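Local coordinates for protein transglutaminase elicitor (Phytophthora sojae, PDB 3TW5) that probably cross-links proteins by joining glutamine to lysine side chains, as a transglutaminase of an oomycete pathogen that elicits plant innate immunity, at residues A[138-152]-A[352-365]. The protein carries 1 engineered substitution. Residues are numbered along the deposited sequence; the frame is centred on the assembly and turned at random.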
loop_
_atom_site.group_PDB
_atom_site.type_symbol
_atom_site.label_atom_id
_atom_site.label_comp_id
_atom_site.label_asym_id
_atom_site.label_seq_id
_atom_site.Cartn_x
_atom_site.Cartn_y
_atom_site.Cartn_z
ATOM N N GLU A 138 5.409 7.818 8.132
ATOM C CA GLU A 138 6.640 8.604 8.071
ATOM C C GLU A 138 6.462 9.909 7.286
ATOM O O GLU A 138 5.971 9.899 6.155
ATOM C CB GLU A 138 7.768 7.760 7.471
ATOM C CG GLU A 138 9.101 7.897 8.178
ATOM C CD GLU A 138 9.143 7.160 9.507
ATOM O OE1 GLU A 138 8.802 5.958 9.545
ATOM O OE2 GLU A 138 9.531 7.787 10.515
ATOM N N THR A 139 6.851 11.025 7.904
ATOM C CA THR A 139 6.867 12.331 7.245
ATOM C C THR A 139 7.782 12.262 6.027
ATOM O O THR A 139 8.890 11.728 6.116
ATOM C CB THR A 139 7.371 13.439 8.199
ATOM O OG1 THR A 139 6.607 13.422 9.410
ATOM C CG2 THR A 139 7.250 14.813 7.558
ATOM N N GLU A 140 7.318 12.790 4.894
ATOM C CA GLU A 140 8.073 12.720 3.643
ATOM C C GLU A 140 9.393 13.484 3.709
ATOM O O GLU A 140 9.422 14.616 4.193
ATOM C CB GLU A 140 7.241 13.238 2.467
ATOM C CG GLU A 140 7.909 13.022 1.109
ATOM C CD GLU A 140 7.187 13.698 -0.034
ATOM O OE1 GLU A 140 7.119 13.095 -1.125
ATOM O OE2 GLU A 140 6.698 14.832 0.152
ATOM N N PRO A 141 10.488 12.858 3.231
ATOM C CA PRO A 141 11.741 13.574 3.024
ATOM C C PRO A 141 11.524 14.709 2.029
ATOM O O PRO A 141 10.948 14.487 0.959
ATOM C CB PRO A 141 12.657 12.511 2.410
ATOM C CG PRO A 141 12.096 11.226 2.837
ATOM C CD PRO A 141 10.621 11.421 2.930
ATOM N N LYS A 142 11.962 15.914 2.383
ATOM C CA LYS A 142 11.729 17.082 1.536
ATOM C C LYS A 142 12.955 17.454 0.700
ATOM O O LYS A 142 12.881 17.498 -0.532
ATOM C CB LYS A 142 11.252 18.281 2.366
ATOM C CG LYS A 142 10.419 19.283 1.571
ATOM C CD LYS A 142 10.451 20.680 2.181
ATOM C CE LYS A 142 9.471 20.835 3.341
ATOM N NZ LYS A 142 9.640 22.156 4.018
ATOM N N CYS A 143 14.079 17.710 1.365
ATOM C CA CYS A 143 15.283 18.173 0.680
ATOM C C CYS A 143 16.541 17.409 1.143
ATOM O O CYS A 143 16.526 16.807 2.219
ATOM C CB CYS A 143 15.426 19.694 0.850
ATOM S SG CYS A 143 15.773 20.232 2.532
ATOM N N PRO A 144 17.623 17.422 0.326
ATOM C CA PRO A 144 18.817 16.596 0.575
ATOM C C PRO A 144 19.489 16.802 1.933
ATOM O O PRO A 144 19.394 17.882 2.519
ATOM C CB PRO A 144 19.774 17.017 -0.547
ATOM C CG PRO A 144 18.890 17.499 -1.630
ATOM C CD PRO A 144 17.758 18.187 -0.928
ATOM N N VAL A 145 20.159 15.754 2.415
ATOM C CA VAL A 145 20.881 15.778 3.691
ATOM C C VAL A 145 22.296 15.228 3.512
ATOM O O VAL A 145 22.482 14.120 3.001
ATOM C CB VAL A 145 20.158 14.946 4.783
ATOM C CG1 VAL A 145 20.902 15.032 6.114
ATOM C CG2 VAL A 145 18.729 15.412 4.957
ATOM N N LYS A 146 23.289 16.008 3.932
ATOM C CA LYS A 146 24.681 15.565 3.898
ATOM C C LYS A 146 25.094 15.049 5.270
ATOM O O LYS A 146 24.908 15.727 6.285
ATOM C CB LYS A 146 25.609 16.697 3.442
ATOM N N HIS A 147 25.641 13.836 5.292
ATOM C CA HIS A 147 26.117 13.220 6.524
ATOM C C HIS A 147 27.402 12.449 6.250
ATOM O O HIS A 147 27.420 11.540 5.419
ATOM C CB HIS A 147 25.050 12.296 7.109
ATOM C CG HIS A 147 25.355 11.826 8.496
ATOM N ND1 HIS A 147 26.093 10.690 8.751
ATOM C CD2 HIS A 147 25.024 12.341 9.703
ATOM C CE1 HIS A 147 26.202 10.524 10.058
ATOM N NE2 HIS A 147 25.562 11.512 10.658
ATOM N N ASN A 148 28.470 12.827 6.955
ATOM C CA ASN A 148 29.822 12.287 6.743
ATOM C C ASN A 148 30.267 12.277 5.273
ATOM O O ASN A 148 30.761 11.268 4.760
ATOM C CB ASN A 148 29.984 10.905 7.395
ATOM C CG ASN A 148 29.833 10.948 8.912
ATOM O OD1 ASN A 148 30.072 11.977 9.550
ATOM N ND2 ASN A 148 29.434 9.821 9.495
ATOM N N GLY A 149 30.072 13.412 4.604
ATOM C CA GLY A 149 30.577 13.621 3.250
ATOM C C GLY A 149 29.738 13.052 2.122
ATOM O O GLY A 149 30.056 13.262 0.948
ATOM N N VAL A 150 28.674 12.327 2.460
ATOM C CA VAL A 150 27.775 11.779 1.437
ATOM C C VAL A 150 26.388 12.434 1.480
ATOM O O VAL A 150 25.786 12.582 2.550
ATOM C CB VAL A 150 27.714 10.213 1.467
ATOM C CG1 VAL A 150 27.200 9.707 2.784
ATOM C CG2 VAL A 150 26.867 9.673 0.325
ATOM N N THR A 151 25.914 12.848 0.304
ATOM C CA THR A 151 24.609 13.487 0.158
ATOM C C THR A 151 23.527 12.435 -0.057
ATOM O O THR A 151 23.606 11.625 -0.988
ATOM C CB THR A 151 24.599 14.506 -1.011
ATOM O OG1 THR A 151 25.612 15.493 -0.793
ATOM C CG2 THR A 151 23.244 15.204 -1.127
ATOM N N PHE A 152 22.530 12.450 0.823
ATOM C CA PHE A 152 21.359 11.597 0.695
ATOM C C PHE A 152 20.214 12.385 0.079
ATOM O O PHE A 152 19.786 13.404 0.625
ATOM C CB PHE A 152 20.930 11.056 2.060
ATOM C CG PHE A 152 21.862 10.028 2.628
ATOM C CD1 PHE A 152 21.694 8.679 2.333
ATOM C CD2 PHE A 152 22.904 10.405 3.470
ATOM C CE1 PHE A 152 22.553 7.722 2.860
ATOM C CE2 PHE A 152 23.765 9.456 4.001
ATOM C CZ PHE A 152 23.588 8.112 3.695
ATOM N N TYR A 352 17.367 1.698 12.128
ATOM C CA TYR A 352 16.265 2.658 12.069
ATOM C C TYR A 352 16.620 3.946 12.807
ATOM O O TYR A 352 16.085 5.009 12.496
ATOM C CB TYR A 352 14.977 2.040 12.627
ATOM C CG TYR A 352 13.750 2.933 12.564
ATOM C CD1 TYR A 352 13.411 3.616 11.394
ATOM C CD2 TYR A 352 12.915 3.076 13.673
ATOM C CE1 TYR A 352 12.282 4.433 11.335
ATOM C CE2 TYR A 352 11.779 3.889 13.622
ATOM C CZ TYR A 352 11.471 4.563 12.451
ATOM O OH TYR A 352 10.358 5.366 12.393
ATOM N N ALA A 353 17.530 3.842 13.773
ATOM C CA ALA A 353 18.032 5.007 14.496
ATOM C C ALA A 353 18.776 5.942 13.545
ATOM O O ALA A 353 18.578 7.158 13.581
ATOM C CB ALA A 353 18.934 4.571 15.641
ATOM N N ASP A 354 19.620 5.360 12.693
ATOM C CA ASP A 354 20.375 6.109 11.689
ATOM C C ASP A 354 19.458 6.739 10.645
ATOM O O ASP A 354 19.647 7.897 10.271
ATOM C CB ASP A 354 21.408 5.206 11.000
ATOM C CG ASP A 354 22.604 4.888 11.892
ATOM O OD1 ASP A 354 22.933 5.704 12.784
ATOM O OD2 ASP A 354 23.228 3.820 11.691
ATOM N N VAL A 355 18.468 5.970 10.192
ATOM C CA VAL A 355 17.528 6.413 9.160
ATOM C C VAL A 355 16.584 7.505 9.684
ATOM O O VAL A 355 16.337 8.494 8.989
ATOM C CB VAL A 355 16.737 5.224 8.557
ATOM C CG1 VAL A 355 15.764 5.697 7.487
ATOM C CG2 VAL A 355 17.690 4.202 7.965
ATOM N N SER A 356 16.082 7.332 10.907
ATOM C CA SER A 356 15.233 8.341 11.551
ATOM C C SER A 356 15.942 9.688 11.638
ATOM O O SER A 356 15.343 10.733 11.369
ATOM C CB SER A 356 14.818 7.892 12.954
ATOM O OG SER A 356 14.132 6.654 12.919
ATOM N N MET A 357 17.219 9.643 12.012
ATOM C CA MET A 357 18.061 10.830 12.142
ATOM C C MET A 357 18.109 11.621 10.833
ATOM O O MET A 357 17.973 12.848 10.838
ATOM C CB MET A 357 19.468 10.421 12.607
ATOM C CG MET A 357 20.477 11.560 12.761
ATOM S SD MET A 357 21.415 11.919 11.254
ATOM C CE MET A 357 22.301 10.378 11.021
ATOM N N LEU A 358 18.289 10.907 9.722
ATOM C CA LEU A 358 18.353 11.522 8.397
ATOM C C LEU A 358 16.985 12.018 7.927
ATOM O O LEU A 358 16.886 13.080 7.309
ATOM C CB LEU A 358 18.956 10.549 7.377
ATOM C CG LEU A 358 20.440 10.179 7.504
ATOM C CD1 LEU A 358 20.788 9.060 6.539
ATOM C CD2 LEU A 358 21.352 11.381 7.279
ATOM N N LEU A 359 15.941 11.246 8.234
ATOM C CA LEU A 359 14.562 11.616 7.913
ATOM C C LEU A 359 14.129 12.921 8.582
ATOM O O LEU A 359 13.443 13.740 7.966
ATOM C CB LEU A 359 13.598 10.493 8.305
ATOM C CG LEU A 359 13.512 9.257 7.406
ATOM C CD1 LEU A 359 12.895 8.105 8.174
ATOM C CD2 LEU A 359 12.724 9.537 6.134
ATOM N N LYS A 360 14.529 13.105 9.840
ATOM C CA LYS A 360 14.184 14.308 10.596
ATOM C C LYS A 360 14.828 15.553 9.993
ATOM O O LYS A 360 14.206 16.615 9.940
ATOM C CB LYS A 360 14.588 14.172 12.068
ATOM C CG LYS A 360 13.987 15.247 12.965
ATOM C CD LYS A 360 14.798 15.457 14.232
ATOM C CE LYS A 360 14.276 16.659 15.013
ATOM N NZ LYS A 360 15.034 16.882 16.274
ATOM N N LYS A 361 16.071 15.412 9.540
ATOM C CA LYS A 361 16.797 16.510 8.911
ATOM C C LYS A 361 16.249 16.828 7.524
ATOM O O LYS A 361 16.231 17.985 7.111
ATOM C CB LYS A 361 18.289 16.190 8.826
ATOM C CG LYS A 361 19.004 16.215 10.162
ATOM C CD LYS A 361 20.473 15.876 10.000
ATOM C CE LYS A 361 21.198 15.960 11.329
ATOM N NZ LYS A 361 22.601 15.494 11.198
ATOM N N SER A 362 15.797 15.797 6.817
ATOM C CA SER A 362 15.249 15.957 5.473
ATOM C C SER A 362 13.915 16.701 5.472
ATOM O O SER A 362 13.667 17.540 4.604
ATOM C CB SER A 362 15.086 14.598 4.804
ATOM O OG SER A 362 14.927 14.745 3.408
ATOM N N ALA A 363 13.068 16.383 6.447
ATOM C CA ALA A 363 11.743 16.982 6.564
ATOM C C ALA A 363 11.801 18.425 7.061
ATOM O O ALA A 363 10.978 19.256 6.668
ATOM C CB ALA A 363 10.860 16.139 7.478
ATOM N N ALA A 364 12.774 18.712 7.925
ATOM C CA ALA A 364 12.949 20.050 8.491
ATOM C C ALA A 364 13.845 20.928 7.614
ATOM O O ALA A 364 13.991 22.128 7.867
ATOM C CB ALA A 364 13.504 19.958 9.910
ATOM N N CYS A 365 14.426 20.320 6.580
ATOM C CA CYS A 365 15.353 20.984 5.658
ATOM C C CYS A 365 16.569 21.618 6.354
ATOM O O CYS A 365 16.751 22.838 6.334
ATOM C CB CYS A 365 14.623 21.968 4.725
ATOM S SG CYS A 365 14.099 21.222 3.143
#
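The carbonyl oxygen of Ser362, in the last turn of helix 352-364, is gripped by two successive amides of the facing loop: Cys143 N donates to Ser362 O over 3.3 Å in a nearly straight bond (166°), and Lys142 N adds a weaker one. These bonds fix the loop leading into a beta hairpin, strands 145-147 and 150-152 joined by a type I' turn, against the C-terminal helix of the transglutaminase elicitor chain; the hairpin itself packs through side chains. Ser362 answers through its side chain: with OG anti to the backbone N (chi1 -163°), the hydroxyl donates to Cys143 O at 2.9 Å, arriving from above the carbonyl plane. These bonds lie beside the Cys143–Cys365 disulfide, which makes the join covalent and ties the chain's C-terminal end to this loop. Beyond the disulfide the contact turns apolar. Val145 sets CG2 against the backbone of Ser362 and CG1 against CD2 of Leu358, whose other methyl, CD1, sits centrally over one face of Phe152, 3.9 Å from the ring centroid. Leu157 of helix 154-167 packs on Leu358 as well. Where the first strand enters the turn, Met357 bends at chi2 and chi3 to lay CE over one face of His147, offset toward the rim, a CH-pi contact 3.8 Å from the ring centroid. At the far end of the helix, Tyr352 OH donates to Glu138 OE2 over 3.2 Å, on the syn side, while Tyr165 holds OE1.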